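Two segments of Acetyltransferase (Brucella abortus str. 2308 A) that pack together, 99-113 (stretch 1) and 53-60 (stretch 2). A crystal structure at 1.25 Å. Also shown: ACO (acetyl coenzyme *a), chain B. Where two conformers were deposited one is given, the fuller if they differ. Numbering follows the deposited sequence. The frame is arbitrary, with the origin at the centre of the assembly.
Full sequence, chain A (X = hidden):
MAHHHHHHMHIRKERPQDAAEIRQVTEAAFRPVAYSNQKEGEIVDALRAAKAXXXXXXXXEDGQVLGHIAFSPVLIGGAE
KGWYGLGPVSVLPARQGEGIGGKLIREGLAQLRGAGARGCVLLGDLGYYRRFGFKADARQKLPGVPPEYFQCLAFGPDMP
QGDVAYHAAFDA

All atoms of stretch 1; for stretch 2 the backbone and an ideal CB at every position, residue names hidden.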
# COMPACT_ATOMS: atom_id res chain seq x y z
N GLY A 99 15.33 -3.72 -2.30
CA GLY A 99 14.95 -2.47 -1.66
C GLY A 99 13.81 -1.72 -2.32
O GLY A 99 13.45 -0.65 -1.86
N ILE A 100 13.24 -2.27 -3.39
CA ILE A 100 12.15 -1.58 -4.08
C ILE A 100 10.92 -1.41 -3.18
O ILE A 100 10.36 -0.32 -3.09
CB ILE A 100 11.77 -2.27 -5.40
CG1 ILE A 100 12.97 -2.28 -6.34
CG2 ILE A 100 10.59 -1.58 -6.06
CD1 ILE A 100 12.75 -3.11 -7.59
N GLY A 101 10.51 -2.48 -2.52
CA GLY A 101 9.38 -2.40 -1.63
C GLY A 101 9.60 -1.36 -0.54
O GLY A 101 8.72 -0.56 -0.25
N GLY A 102 10.79 -1.37 0.05
CA GLY A 102 11.11 -0.42 1.10
C GLY A 102 11.05 1.01 0.60
O GLY A 102 10.59 1.90 1.31
N LYS A 103 11.53 1.25 -0.62
CA LYS A 103 11.47 2.59 -1.19
C LYS A 103 10.03 3.03 -1.44
O LYS A 103 9.68 4.18 -1.16
CB LYS A 103 12.32 2.70 -2.46
CG LYS A 103 13.80 2.68 -2.17
CD LYS A 103 14.61 2.59 -3.46
CE LYS A 103 16.10 2.46 -3.17
NZ LYS A 103 16.82 1.96 -4.37
N LEU A 104 9.20 2.13 -1.96
CA LEU A 104 7.78 2.44 -2.17
C LEU A 104 7.08 2.76 -0.86
O LEU A 104 6.29 3.71 -0.78
CB LEU A 104 7.08 1.26 -2.85
CG LEU A 104 7.36 1.14 -4.34
CD1 LEU A 104 6.91 -0.22 -4.84
CD2 LEU A 104 6.64 2.25 -5.10
N ILE A 105 7.35 1.97 0.16
CA ILE A 105 6.71 2.16 1.46
C ILE A 105 7.14 3.49 2.07
O ILE A 105 6.30 4.28 2.51
CB ILE A 105 6.98 0.98 2.41
CG1 ILE A 105 6.30 -0.29 1.87
CG2 ILE A 105 6.51 1.32 3.82
CD1 ILE A 105 6.83 -1.56 2.48
N ARG A 106 8.44 3.77 2.10
CA ARG A 106 8.92 5.01 2.69
C ARG A 106 8.37 6.22 1.95
O ARG A 106 7.96 7.21 2.57
CB ARG A 106 10.45 5.05 2.74
CG ARG A 106 11.04 4.12 3.78
CD ARG A 106 12.51 4.40 4.04
NE ARG A 106 13.09 3.42 4.95
CZ ARG A 106 13.53 2.23 4.56
NH1 ARG A 106 13.45 1.88 3.29
NH2 ARG A 106 14.05 1.39 5.45
N GLU A 107 8.35 6.16 0.63
CA GLU A 107 7.85 7.28 -0.14
C GLU A 107 6.33 7.47 0.06
O GLU A 107 5.85 8.60 0.21
CB GLU A 107 8.23 7.14 -1.61
CG GLU A 107 7.77 8.30 -2.46
CD GLU A 107 8.31 9.64 -2.01
OE1 GLU A 107 9.41 9.72 -1.40
OE2 GLU A 107 7.61 10.64 -2.28
N GLY A 108 5.58 6.37 0.09
CA GLY A 108 4.16 6.46 0.35
C GLY A 108 3.83 7.06 1.70
O GLY A 108 2.96 7.92 1.82
N LEU A 109 4.55 6.61 2.73
CA LEU A 109 4.34 7.15 4.07
C LEU A 109 4.67 8.63 4.12
O LEU A 109 3.97 9.41 4.76
CB LEU A 109 5.16 6.38 5.09
CG LEU A 109 4.75 4.92 5.28
CD1 LEU A 109 5.79 4.23 6.16
CD2 LEU A 109 3.36 4.80 5.88
N ALA A 110 5.74 9.03 3.43
CA ALA A 110 6.15 10.43 3.42
C ALA A 110 5.07 11.28 2.77
O ALA A 110 4.76 12.38 3.23
CB ALA A 110 7.49 10.60 2.72
N GLN A 111 4.47 10.76 1.70
CA GLN A 111 3.42 11.50 1.01
C GLN A 111 2.14 11.60 1.85
O GLN A 111 1.50 12.65 1.88
CB GLN A 111 3.18 10.93 -0.38
CG GLN A 111 4.35 11.23 -1.31
CD GLN A 111 4.04 10.95 -2.76
OE1 GLN A 111 2.91 11.12 -3.22
NE2 GLN A 111 5.06 10.52 -3.50
N LEU A 112 1.79 10.53 2.55
CA LEU A 112 0.66 10.59 3.47
C LEU A 112 0.89 11.61 4.57
O LEU A 112 0.02 12.43 4.85
CB LEU A 112 0.40 9.24 4.13
CG LEU A 112 -0.36 8.17 3.36
CD1 LEU A 112 -0.57 6.98 4.27
CD2 LEU A 112 -1.69 8.69 2.82
N ARG A 113 2.06 11.56 5.20
CA ARG A 113 2.38 12.51 6.25
C ARG A 113 2.30 13.94 5.70
O ARG A 113 1.74 14.83 6.34
CB ARG A 113 3.77 12.23 6.82
CG ARG A 113 4.08 13.02 8.08
CD ARG A 113 5.54 12.88 8.47
NE ARG A 113 5.86 11.55 8.99
CZ ARG A 113 5.85 11.23 10.28
NH1 ARG A 113 5.52 12.14 11.19
NH2 ARG A 113 6.17 10.00 10.66
N UNK A 53 -8.85 4.92 -3.50
CA UNK A 53 -7.42 4.67 -3.66
C UNK A 53 -6.72 6.00 -3.38
O UNK A 53 -6.46 6.80 -4.28
CB UNK A 53 -7.08 4.13 -5.05
N UNK A 54 -6.46 6.25 -2.11
CA UNK A 54 -5.96 7.53 -1.65
C UNK A 54 -4.63 7.87 -2.28
O UNK A 54 -4.40 9.00 -2.73
CB UNK A 54 -5.83 7.53 -0.13
N UNK A 55 -3.75 6.88 -2.32
CA UNK A 55 -2.43 7.05 -2.88
C UNK A 55 -2.02 5.76 -3.54
O UNK A 55 -2.19 4.68 -2.98
CB UNK A 55 -1.42 7.47 -1.81
N UNK A 56 -1.48 5.87 -4.75
CA UNK A 56 -1.07 4.71 -5.52
C UNK A 56 0.23 5.08 -6.21
O UNK A 56 0.25 5.98 -7.05
CB UNK A 56 -2.14 4.28 -6.52
N UNK A 57 1.32 4.42 -5.81
CA UNK A 57 2.64 4.73 -6.35
C UNK A 57 3.17 3.53 -7.09
O UNK A 57 2.94 2.38 -6.69
CB UNK A 57 3.61 5.15 -5.24
N UNK A 58 3.92 3.80 -8.16
CA UNK A 58 4.64 2.77 -8.88
C UNK A 58 6.13 3.05 -8.86
O UNK A 58 6.57 4.20 -8.84
CB UNK A 58 4.13 2.67 -10.32
N UNK A 59 6.91 1.97 -8.87
CA UNK A 59 8.34 2.03 -9.15
C UNK A 59 8.49 1.61 -10.61
O UNK A 59 8.05 0.53 -10.99
CB UNK A 59 9.15 1.14 -8.21
N UNK A 60 9.11 2.47 -11.41
CA UNK A 60 9.20 2.29 -12.85
C UNK A 60 10.66 2.32 -13.27
O UNK A 60 11.45 3.15 -12.79
CB UNK A 60 8.40 3.36 -13.59
N1A ACO B . 20.96 -6.51 0.85
C2A ACO B . 20.50 -7.37 1.75
N3A ACO B . 19.20 -7.52 1.97
C4A ACO B . 18.32 -6.80 1.27
C5A ACO B . 18.76 -5.90 0.33
C6A ACO B . 20.14 -5.78 0.13
N6A ACO B . 20.65 -4.84 -0.85
N7A ACO B . 17.68 -5.32 -0.21
C8A ACO B . 16.61 -5.84 0.38
N9A ACO B . 16.97 -6.74 1.28
C1B ACO B . 16.08 -7.52 2.14
C2B ACO B . 15.36 -6.80 3.01
O2B ACO B . 16.08 -6.47 4.22
C3B ACO B . 14.05 -7.78 3.33
O3B ACO B . 14.45 -8.87 4.20
P3B ACO B . 14.19 -8.86 5.83
O7A ACO B . 14.70 -10.19 6.32
O8A ACO B . 12.71 -8.70 6.09
O9A ACO B . 14.98 -7.70 6.40
C4B ACO B . 13.71 -8.26 2.13
O4B ACO B . 14.99 -8.14 1.22
C5B ACO B . 12.62 -7.49 1.36
O5B ACO B . 12.84 -6.10 1.47
P1A ACO B . 12.68 -5.10 0.18
O1A ACO B . 13.70 -5.38 -0.88
O2A ACO B . 12.62 -3.71 0.74
O3A ACO B . 11.20 -5.42 -0.37
P2A ACO B . 10.80 -6.11 -1.77
O4A ACO B . 11.11 -5.21 -2.92
O5A ACO B . 11.31 -7.53 -1.83
O6A ACO B . 9.19 -6.10 -1.59
CBP ACO B . 7.24 -7.26 -0.85
CCP ACO B . 8.59 -6.67 -0.45
CDP ACO B . 6.56 -7.78 0.42
CEP ACO B . 6.41 -6.15 -1.49
CAP ACO B . 7.48 -8.40 -1.84
OAP ACO B . 8.11 -9.45 -1.16
C9P ACO B . 6.20 -8.93 -2.50
O9P ACO B . 5.69 -8.40 -3.43
N8P ACO B . 5.68 -10.13 -1.92
C7P ACO B . 4.49 -10.77 -2.44
C6P ACO B . 3.24 -9.95 -2.16
C5P ACO B . 3.10 -9.64 -0.69
O5P ACO B . 3.12 -10.49 0.15
N4P ACO B . 2.94 -8.26 -0.34
C3P ACO B . 2.80 -7.87 1.05
C2P ACO B . 1.38 -8.12 1.54
S1P ACO B . 1.19 -7.40 3.19
C ACO B . 0.84 -5.66 2.88
O ACO B . 0.66 -5.27 1.77
CH3 ACO B . 0.80 -4.74 4.08

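Stretch 1 is a helix from Ile100 to Arg113, and stretch 2 runs against it at 144°, close to antiparallel, with the axes 9.0 Å apart at their nearest. Position numbers along stretch 2 therefore rise as those on the helix fall.

Position 53 has no stretch 1 atom within 5.5 Å of its ideal CB, so the helix sets no preference; it is Leu53. At 54 the CB points toward the helix, but the nearest atom is Leu112 CD2 at 5.2 Å. A short or medium side chain, polar or not, could stand at this margin. The residue is Thr54, whose CG2 comes within 4.4 Å of Leu112 CD2.

Position 55 has extended backbone angles (-146/134), and its CB points toward the helix, 4.8 Å from Leu112 CD2. The gap leads to the backbone of Gly108, where no side chain stands in the way, so a branched aliphatic or methionine would suit. Leu55 (chi1 t, chi2 p) fills it: CD2 lies 3.5 Å from Gly108 O, while CD1 lies 3.6 Å from Gln111 OE1. These are packing contacts; no hydrogen bond crosses between the stretches.

By strand alternation, 56 turns its CB to other surroundings, with nothing of stretch 1 within 5.5 Å. Many residues are possible; Ser56 is found, its OG hydrogen-bonded elsewhere in the structure.

Position 57 is in register with Leu104, CA to CA 7.0 Å. Its ideal CB points toward the helix, 4.2 Å from Leu104 CD2, with the bare backbone of Gly108 beyond. Leucine, isoleucine or methionine would fit. Leu57 (chi1 m, chi2 t) places CD1 3.6 Å from Gly108 N and 3.9 Å from Glu107 CG, and its CD2 is 3.9 Å from Gln111 NE2. That amide is already engaged, with Gln111 NE2 donating to Glu107 OE2 at 2.8 Å, so an apolar neighbour costs it no bond to that carboxylate.

At 58 the CB points away, leaving the side chain unconstrained by the helix; a beta-branched residue would suit the extended backbone (-120/148). It is Val58, and its backbone C still packs 3.9 Å from Leu104 CD2.

Position 59 points toward the helix with little room: the ideal CB is already 3.8 Å from Ile100 CG2 and 4.1 Å from Leu104 CD2. A small side chain is the simplest answer. In Ala59, the deposited CB contacts Ile100 CG2 at 3.8 Å, and Leu104 CD2 lies 3.8 Å from Ala59 N.

Position 60 again lies out of reach, so polar residues are acceptable; Glu60 has both carboxylate oxygens hydrogen-bonded elsewhere in the structure.

Stretch 2 53-60: LTLSLVAE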
# COMPACT_ATOMS: atom_id res chain seq x y z
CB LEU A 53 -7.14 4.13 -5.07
CG LEU A 53 -5.70 3.68 -5.34
CD1 LEU A 53 -5.21 2.67 -4.31
CD2 LEU A 53 -5.61 3.10 -6.74
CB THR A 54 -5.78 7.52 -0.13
OG1 THR A 54 -7.02 7.13 0.48
CG2 THR A 54 -5.37 8.89 0.37
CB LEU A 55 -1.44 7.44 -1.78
CG LEU A 55 -0.02 7.72 -2.24
CD1 LEU A 55 0.04 8.89 -3.19
CD2 LEU A 55 0.86 7.98 -1.03
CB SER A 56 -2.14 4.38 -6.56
OG SER A 56 -1.75 3.28 -7.37
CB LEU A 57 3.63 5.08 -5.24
CG LEU A 57 3.30 6.24 -4.31
CD1 LEU A 57 4.41 6.42 -3.30
CD2 LEU A 57 3.05 7.52 -5.09
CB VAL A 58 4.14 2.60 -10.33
CG1 VAL A 58 2.71 2.09 -10.35
CG2 VAL A 58 4.29 3.91 -11.11
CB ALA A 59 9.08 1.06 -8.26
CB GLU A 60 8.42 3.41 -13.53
CG GLU A 60 8.33 3.35 -15.05
CD GLU A 60 7.41 4.43 -15.58
OE1 GLU A 60 7.58 5.60 -15.16
OE2 GLU A 60 6.51 4.12 -16.38
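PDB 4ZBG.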